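Local coordinates for protein dehydratase, IlvD/Edd family (Caulobacter crescentus, PDB 5OYN) that catalyses the dehydration of D-xylonate to 2-dehydro-3-deoxy-D-arabinonate, and of D-gluconate with similar efficiency, using a [2Fe-2S] cluster and magnesium, at residues R17-D25 with E49-I57; A147-A155 with V586-K594. All coordinates share one frame; numbering follows the deposited sequence.

Interaction 1 of 2, residues R17-D25 with E49-I57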
loop_
_atom_site.group_PDB
_atom_site.type_symbol
_atom_site.label_atom_id
_atom_site.label_comp_id
_atom_site.label_asym_id
_atom_site.label_seq_id
_atom_site.Cartn_x
_atom_site.Cartn_y
_atom_site.Cartn_z
ATOM N N ARG A 17 8.316 19.402 26.812
ATOM C CA ARG A 17 9.144 19.802 25.679
ATOM C C ARG A 17 9.941 18.569 25.275
ATOM O O ARG A 17 10.943 18.219 25.911
ATOM C CB ARG A 17 10.046 20.986 26.016
ATOM C CG ARG A 17 11.279 21.097 25.101
ATOM C CD ARG A 17 11.824 22.505 25.000
ATOM N NE ARG A 17 11.023 23.316 24.094
ATOM C CZ ARG A 17 11.528 23.982 23.059
ATOM N NH1 ARG A 17 12.834 23.927 22.811
ATOM N NH2 ARG A 17 10.735 24.705 22.275
ATOM N N PHE A 18 9.471 17.897 24.228
ATOM C CA PHE A 18 10.131 16.707 23.731
ATOM C C PHE A 18 11.391 17.083 22.951
ATOM O O PHE A 18 11.524 18.196 22.443
ATOM C CB PHE A 18 9.166 15.925 22.860
ATOM C CG PHE A 18 7.920 15.486 23.572
ATOM C CD1 PHE A 18 7.933 14.372 24.393
ATOM C CD2 PHE A 18 6.727 16.164 23.391
ATOM C CE1 PHE A 18 6.782 13.950 25.036
ATOM C CE2 PHE A 18 5.570 15.747 24.032
ATOM C CZ PHE A 18 5.601 14.640 24.864
ATOM N N ARG A 19 12.334 16.142 22.861
ATOM C CA ARG A 19 13.560 16.437 22.120
ATOM C C ARG A 19 13.270 16.795 20.669
ATOM O O ARG A 19 14.070 17.490 20.028
ATOM C CB ARG A 19 14.516 15.254 22.175
ATOM C CG ARG A 19 13.798 13.950 22.210
ATOM C CD ARG A 19 14.749 12.830 22.487
ATOM N NE ARG A 19 15.455 12.384 21.293
ATOM C CZ ARG A 19 16.742 12.604 21.076
ATOM N NH1 ARG A 19 17.450 13.290 21.971
ATOM N NH2 ARG A 19 17.319 12.143 19.971
ATOM N N SER A 20 12.148 16.311 20.123
ATOM C CA SER A 20 11.733 16.743 18.794
ATOM C C SER A 20 11.720 18.263 18.702
ATOM O O SER A 20 12.199 18.834 17.717
ATOM C CB SER A 20 10.358 16.165 18.448
ATOM O OG SER A 20 9.474 16.167 19.557
ATOM N N ARG A 21 11.218 18.935 19.746
ATOM C CA ARG A 21 11.141 20.393 19.743
ATOM C C ARG A 21 12.493 21.054 19.527
ATOM O O ARG A 21 12.536 22.205 19.095
ATOM C CB ARG A 21 10.520 20.903 21.042
ATOM C CG ARG A 21 9.107 20.379 21.310
ATOM C CD ARG A 21 8.110 20.881 20.257
ATOM N NE ARG A 21 7.538 19.792 19.450
ATOM C CZ ARG A 21 6.707 19.971 18.420
ATOM N NH1 ARG A 21 6.337 21.200 18.075
ATOM N NH2 ARG A 21 6.227 18.925 17.750
ATOM N N ASP A 22 13.602 20.364 19.789
ATOM C CA ASP A 22 14.883 20.993 19.496
ATOM C C ASP A 22 15.153 21.096 17.998
ATOM O O ASP A 22 16.034 21.860 17.586
ATOM C CB ASP A 22 16.022 20.250 20.181
ATOM C CG ASP A 22 17.338 21.013 20.090
ATOM O OD1 ASP A 22 17.462 22.085 20.735
ATOM O OD2 ASP A 22 18.236 20.554 19.348
ATOM N N TRP A 23 14.423 20.345 17.173
ATOM C CA TRP A 23 14.502 20.500 15.727
ATOM C C TRP A 23 13.458 21.489 15.224
ATOM O O TRP A 23 13.768 22.380 14.428
ATOM C CB TRP A 23 14.289 19.159 15.023
ATOM C CG TRP A 23 15.460 18.237 14.922
ATOM C CD1 TRP A 23 16.203 17.987 13.808
ATOM C CD2 TRP A 23 15.973 17.381 15.946
ATOM N NE1 TRP A 23 17.170 17.053 14.082
ATOM C CE2 TRP A 23 17.051 16.665 15.390
ATOM C CE3 TRP A 23 15.637 17.160 17.285
ATOM C CZ2 TRP A 23 17.797 15.744 16.124
ATOM C CZ3 TRP A 23 16.386 16.236 18.019
ATOM C CH2 TRP A 23 17.448 15.542 17.433
ATOM N N PHE A 24 12.221 21.345 15.699
ATOM C CA PHE A 24 11.063 21.994 15.107
ATOM C C PHE A 24 10.661 23.285 15.807
ATOM O O PHE A 24 9.836 24.031 15.265
ATOM C CB PHE A 24 9.876 21.021 15.098
ATOM C CG PHE A 24 10.117 19.775 14.277
ATOM C CD1 PHE A 24 10.976 19.801 13.182
ATOM C CD2 PHE A 24 9.484 18.581 14.602
ATOM C CE1 PHE A 24 11.197 18.661 12.432
ATOM C CE2 PHE A 24 9.705 17.431 13.854
ATOM C CZ PHE A 24 10.560 17.471 12.770
ATOM N N ASP A 25 11.214 23.571 16.983
ATOM C CA ASP A 25 10.950 24.828 17.677
ATOM C C ASP A 25 12.191 25.237 18.471
ATOM O O ASP A 25 12.133 25.521 19.669
ATOM C CB ASP A 25 9.712 24.709 18.566
ATOM C CG ASP A 25 9.334 26.025 19.213
ATOM O OD1 ASP A 25 9.178 27.031 18.485
ATOM O OD2 ASP A 25 9.194 26.052 20.454
ATOM N N GLU A 49 0.991 19.934 12.381
ATOM C CA GLU A 49 1.362 18.644 12.951
ATOM C C GLU A 49 2.729 18.713 13.608
ATOM O O GLU A 49 2.888 18.338 14.775
ATOM C CB GLU A 49 1.353 17.569 11.872
ATOM C CG GLU A 49 -0.019 17.033 11.549
ATOM C CD GLU A 49 -0.024 16.286 10.241
ATOM O OE1 GLU A 49 0.170 16.943 9.196
ATOM O OE2 GLU A 49 -0.201 15.044 10.264
ATOM N N LEU A 50 3.728 19.195 12.877
ATOM C CA LEU A 50 5.098 19.173 13.369
ATOM C C LEU A 50 5.394 20.271 14.385
ATOM O O LEU A 50 6.469 20.249 14.995
ATOM C CB LEU A 50 6.074 19.286 12.194
ATOM C CG LEU A 50 6.127 18.085 11.245
ATOM C CD1 LEU A 50 6.671 18.481 9.870
ATOM C CD2 LEU A 50 6.953 16.961 11.852
ATOM N N ARG A 51 4.479 21.215 14.594
ATOM C CA ARG A 51 4.755 22.371 15.440
ATOM C C ARG A 51 3.785 22.508 16.607
ATOM O O ARG A 51 3.822 23.519 17.315
ATOM C CB ARG A 51 4.741 23.651 14.598
ATOM C CG ARG A 51 5.814 23.697 13.516
ATOM C CD ARG A 51 6.477 25.064 13.471
ATOM N NE ARG A 51 5.565 26.085 12.960
ATOM C CZ ARG A 51 5.798 27.393 13.013
ATOM N NH1 ARG A 51 6.918 27.844 13.558
ATOM N NH2 ARG A 51 4.913 28.250 12.522
ATOM N N SER A 52 2.922 21.527 16.827
ATOM C CA SER A 52 1.951 21.591 17.906
ATOM C C SER A 52 2.453 20.959 19.196
ATOM O O SER A 52 1.701 20.895 20.176
ATOM C CB SER A 52 0.656 20.902 17.478
ATOM O OG SER A 52 0.891 19.512 17.300
ATOM N N GLY A 53 3.689 20.475 19.225
ATOM C CA GLY A 53 4.210 19.893 20.439
ATOM C C GLY A 53 3.762 18.482 20.739
ATOM O O GLY A 53 4.022 17.998 21.847
ATOM N N LYS A 54 3.090 17.805 19.807
ATOM C CA LYS A 54 2.868 16.378 19.973
ATOM C C LYS A 54 4.201 15.637 19.837
ATOM O O LYS A 54 5.138 16.140 19.204
ATOM C CB LYS A 54 1.875 15.856 18.938
ATOM C CG LYS A 54 0.517 16.534 18.909
ATOM C CD LYS A 54 -0.454 15.716 18.038
ATOM C CE LYS A 54 -1.773 16.422 17.774
ATOM N NZ LYS A 54 -1.807 17.137 16.445
ATOM N N PRO A 55 4.326 14.450 20.434
ATOM C CA PRO A 55 5.586 13.708 20.298
ATOM C C PRO A 55 5.675 12.962 18.972
ATOM O O PRO A 55 4.703 12.376 18.484
ATOM C CB PRO A 55 5.565 12.739 21.486
ATOM C CG PRO A 55 4.113 12.529 21.766
ATOM C CD PRO A 55 3.350 13.745 21.286
ATOM N N ILE A 56 6.861 13.019 18.376
ATOM C CA ILE A 56 7.165 12.238 17.184
ATOM C C ILE A 56 7.419 10.810 17.641
ATOM O O ILE A 56 8.400 10.546 18.343
ATOM C CB ILE A 56 8.379 12.793 16.434
ATOM C CG1 ILE A 56 8.228 14.293 16.160
ATOM C CG2 ILE A 56 8.573 12.025 15.154
ATOM C CD1 ILE A 56 6.854 14.717 15.639
ATOM N N ILE A 57 6.544 9.888 17.246
ATOM C CA ILE A 57 6.681 8.475 17.584
ATOM C C ILE A 57 7.340 7.754 16.413
ATOM O O ILE A 57 6.736 7.594 15.354
ATOM C CB ILE A 57 5.329 7.838 17.926
ATOM C CG1 ILE A 57 4.548 8.728 18.898
ATOM C CG2 ILE A 57 5.559 6.441 18.506
ATOM C CD1 ILE A 57 5.043 8.634 20.325
#
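The guanidinium of Arg21 lies flat on the glycine turn after helix 47-51, with Gly53 CA 3.2 Å above its plane and over its centre. Its chain bends at chi2 (-65°) and again at chi3, which carries the head across from a helix side that does not itself face the turn. Arg21 NH2 gives Lys54 O a weak hydrogen bond of 3.3 Å, and Leu50 O lies 3.1 Å from the same Arg21 NH2. Gly53 has a positive phi, and a side chain there would jam against the preceding carbonyl.

Phe18 and Phe24, three residues before and after Arg21, each pack on the other segment. Phe18 takes Pro55 CB over its face, a CH-pi contact 3.8 Å from the centroid and 7° off the normal, while Gly53 O sits at the ring edge; Tyr259 meets the same ring edge-to-face. Phe24 CE2 reaches Leu50 CD2 at 3.4 Å, with Ile56 CG1 at the ring edge and Leu37 of helix 30-39 packed on both Phe24 and Leu50. Ser20 CB touches Ile56 CG1 at 3.6 Å and turns its OG to Asp129, which also accepts from Ile56 N.

The solvent side is looser: exposed Arg51 lays only CD near Phe24 O, at 3.9 Å, and its head makes a long, weak ion pair with Glu194 of the second subunit. The chemistry implies that two aromatic rings pack on apolar residues at the entry to strand 56-61, and between them an arginine head is set against the backbone of the turn, a buried cation among carbonyls that would probably favour its charge.

Interaction 2 of 2, residues A147-A155 with V586-K594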
loop_
_atom_site.group_PDB
_atom_site.type_symbol
_atom_site.label_atom_id
_atom_site.label_comp_id
_atom_site.label_asym_id
_atom_site.label_seq_id
_atom_site.Cartn_x
_atom_site.Cartn_y
_atom_site.Cartn_z
ATOM N N ALA A 147 19.132 -1.461 21.232
ATOM C CA ALA A 147 19.304 -0.117 20.692
ATOM C C ALA A 147 18.451 0.895 21.438
ATOM O O ALA A 147 18.905 2.011 21.720
ATOM C CB ALA A 147 18.967 -0.109 19.202
ATOM N N ALA A 148 17.207 0.540 21.752
ATOM C CA ALA A 148 16.355 1.493 22.450
ATOM C C ALA A 148 16.907 1.838 23.831
ATOM O O ALA A 148 16.741 2.974 24.286
ATOM C CB ALA A 148 14.927 0.958 22.562
ATOM N N THR A 149 17.568 0.890 24.519
ATOM C CA THR A 149 18.012 1.225 25.867
ATOM C C THR A 149 19.274 2.080 25.842
ATOM O O THR A 149 19.387 3.028 26.627
ATOM C CB THR A 149 18.232 -0.027 26.727
ATOM O OG1 THR A 149 19.498 -0.609 26.422
ATOM C CG2 THR A 149 17.161 -1.045 26.502
ATOM N N THR A 150 20.224 1.771 24.951
ATOM C CA THR A 150 21.400 2.623 24.793
ATOM C C THR A 150 20.997 4.078 24.635
ATOM O O THR A 150 21.571 4.972 25.265
ATOM C CB THR A 150 22.231 2.181 23.588
ATOM O OG1 THR A 150 22.792 0.884 23.827
ATOM C CG2 THR A 150 23.356 3.161 23.334
ATOM N N VAL A 151 19.994 4.336 23.801
ATOM C CA VAL A 151 19.533 5.706 23.633
ATOM C C VAL A 151 18.612 6.095 24.777
ATOM O O VAL A 151 18.670 7.224 25.280
ATOM C CB VAL A 151 18.865 5.865 22.260
ATOM C CG1 VAL A 151 18.155 7.214 22.150
ATOM C CG2 VAL A 151 19.916 5.708 21.175
ATOM N N ASN A 152 17.772 5.164 25.220
ATOM C CA ASN A 152 16.911 5.354 26.386
ATOM C C ASN A 152 15.911 6.486 26.156
ATOM O O ASN A 152 15.910 7.502 26.850
ATOM C CB ASN A 152 17.733 5.598 27.659
ATOM C CG ASN A 152 16.939 5.326 28.926
ATOM O OD1 ASN A 152 16.152 4.381 28.987
ATOM N ND2 ASN A 152 17.151 6.146 29.948
ATOM N N ILE A 153 15.062 6.291 25.151
ATOM C CA ILE A 153 13.827 7.067 25.023
ATOM C C ILE A 153 12.686 6.081 25.237
ATOM O O ILE A 153 12.891 4.874 25.043
ATOM C CB ILE A 153 13.730 7.774 23.661
ATOM C CG1 ILE A 153 14.024 6.804 22.518
ATOM C CG2 ILE A 153 14.675 8.947 23.585
ATOM C CD1 ILE A 153 13.442 7.266 21.177
ATOM N N PRO A 154 11.494 6.521 25.644
ATOM C CA PRO A 154 10.414 5.557 25.914
ATOM C C PRO A 154 10.153 4.658 24.709
ATOM O O PRO A 154 10.028 5.124 23.575
ATOM C CB PRO A 154 9.210 6.447 26.237
ATOM C CG PRO A 154 9.782 7.784 26.583
ATOM C CD PRO A 154 11.066 7.915 25.845
ATOM N N ALA A 155 10.105 3.350 24.970
ATOM C CA ALA A 155 10.043 2.320 23.944
ATOM C C ALA A 155 8.963 1.312 24.296
ATOM O O ALA A 155 8.509 1.233 25.437
ATOM C CB ALA A 155 11.382 1.601 23.798
ATOM N N VAL A 586 28.923 -1.343 25.118
ATOM C CA VAL A 586 28.187 -1.399 26.384
ATOM C C VAL A 586 28.426 -0.144 27.209
ATOM O O VAL A 586 27.526 0.333 27.914
ATOM C CB VAL A 586 28.596 -2.661 27.165
ATOM C CG1 VAL A 586 27.716 -2.840 28.386
ATOM C CG2 VAL A 586 28.546 -3.877 26.258
ATOM N N LYS A 587 29.650 0.390 27.142
ATOM C CA LYS A 587 30.017 1.638 27.802
ATOM C C LYS A 587 28.970 2.746 27.603
ATOM O O LYS A 587 28.630 3.449 28.561
ATOM C CB LYS A 587 31.397 2.044 27.276
ATOM C CG LYS A 587 31.887 3.424 27.611
ATOM C CD LYS A 587 32.924 3.860 26.570
ATOM C CE LYS A 587 33.698 2.680 25.983
ATOM N NZ LYS A 587 34.199 2.980 24.608
ATOM N N TYR A 588 28.424 2.905 26.382
ATOM C CA TYR A 588 27.526 4.033 26.070
ATOM C C TYR A 588 26.133 3.833 26.666
ATOM O O TYR A 588 25.447 2.855 26.348
ATOM C CB TYR A 588 27.422 4.227 24.556
ATOM C CG TYR A 588 28.748 4.548 23.929
ATOM C CD1 TYR A 588 29.587 3.528 23.501
ATOM C CD2 TYR A 588 29.184 5.870 23.793
ATOM C CE1 TYR A 588 30.820 3.801 22.945
ATOM C CE2 TYR A 588 30.428 6.157 23.237
ATOM C CZ TYR A 588 31.240 5.113 22.821
ATOM O OH TYR A 588 32.467 5.371 22.263
ATOM N N GLN A 589 25.690 4.780 27.497
ATOM C CA GLN A 589 24.425 4.636 28.207
ATOM C C GLN A 589 23.662 5.948 28.208
ATOM O O GLN A 589 24.258 7.030 28.235
ATOM C CB GLN A 589 24.623 4.188 29.659
ATOM C CG GLN A 589 25.437 2.925 29.810
ATOM C CD GLN A 589 24.582 1.677 29.853
ATOM O OE1 GLN A 589 23.425 1.713 30.284
ATOM N NE2 GLN A 589 25.153 0.555 29.406
ATOM N N ASP A 590 22.334 5.830 28.185
ATOM C CA ASP A 590 21.415 6.968 28.280
ATOM C C ASP A 590 21.815 8.114 27.340
ATOM O O ASP A 590 21.843 9.286 27.723
ATOM C CB ASP A 590 21.319 7.443 29.734
ATOM C CG ASP A 590 20.213 8.466 29.947
ATOM O OD1 ASP A 590 19.285 8.518 29.111
ATOM O OD2 ASP A 590 20.272 9.226 30.943
ATOM N N LEU A 591 22.107 7.771 26.077
ATOM C CA LEU A 591 22.593 8.776 25.132
ATOM C C LEU A 591 21.589 9.898 24.873
ATOM O O LEU A 591 21.996 10.980 24.437
ATOM C CB LEU A 591 22.980 8.139 23.796
ATOM C CG LEU A 591 23.866 6.899 23.778
ATOM C CD1 LEU A 591 24.431 6.669 22.380
ATOM C CD2 LEU A 591 24.987 7.023 24.791
ATOM N N ALA A 592 20.297 9.680 25.132
ATOM C CA ALA A 592 19.315 10.738 24.894
ATOM C C ALA A 592 19.387 11.850 25.923
ATOM O O ALA A 592 18.640 12.828 25.811
ATOM C CB ALA A 592 17.897 10.166 24.874
ATOM N N ALA A 593 20.247 11.712 26.932
ATOM C CA ALA A 593 20.406 12.775 27.915
ATOM C C ALA A 593 21.111 13.988 27.321
ATOM O O ALA A 593 20.792 15.127 27.686
ATOM C CB ALA A 593 21.174 12.254 29.128
ATOM N N LYS A 594 22.063 13.771 26.415
ATOM C CA LYS A 594 22.781 14.852 25.758
ATOM C C LYS A 594 22.289 15.001 24.325
ATOM O O LYS A 594 22.033 14.008 23.638
ATOM C CB LYS A 594 24.294 14.603 25.779
ATOM C CG LYS A 594 25.117 15.689 25.086
ATOM C CD LYS A 594 25.519 16.818 26.041
ATOM C CE LYS A 594 26.783 17.534 25.564
ATOM N NZ LYS A 594 27.016 17.385 24.092
#
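Thr150 and Leu591 lie side by side, Thr150 CG2 3.8 Å from Leu591 CD1. Thr150 puts its methyl anti to the backbone N (OG1 chi1 -66°), so that CG2 faces the leucine while OG1 bonds to Tyr116. Between the backbones, Leu591 N donates almost straight to Thr150 O (3.0 Å) and Ala592 N bonds to Val151 O at 2.9 Å. The Ala592 methyl rests against Ile153 CG2 (3.7 Å) and Val151 CG1.

Asn152 leaves the helix with positive phi. Asn152 CG, anti to the backbone N (chi1 -160°), places Asn152 ND2 3.3 Å from Asp590 OD1 in a straight bond. Asp590 OD1 lies in the amide plane of Asn152, yet ND2 comes to it from above the carboxylate, whose plane is turned 79° from the amide; OD1 of Asn152 accepts from Leu265 N. Replacing Asn152 by alanine removes the amide, and Asp590 OD1 and Leu265 N would probably each lose this partner.

The arrangement is a helix C-terminus whose last carbonyls are taken up by the opening N-H groups of the 3-10 segment 591-593. The helix is the one in the beta-alpha-beta crossover between parallel strands 130-135 and 155-159, and the C-terminal tail of the chain packs against its end from outside.

Interactions 1 and 2 lie on the same side of the chain's centre, with their own centres 19 Å apart, and they meet through Arg19: its CD packs on Ile153 CG2 at 4.0 Å, and its NH1 is 4.0 Å from Ala592 O. Both belong to the surroundings of one parallel sheet, since strand 56-61 starts in interaction 1 and strand 155-159 follows the helix of interaction 2. Each also reaches the second subunit, through Asp22, Trp23 and Arg51 in one and Lys587, Tyr588 and Leu591 in the other. Neither includes a residue of the cluster or magnesium sites, although the Phe24 side chain is about 12 Å from a bound [2Fe-2S] cluster.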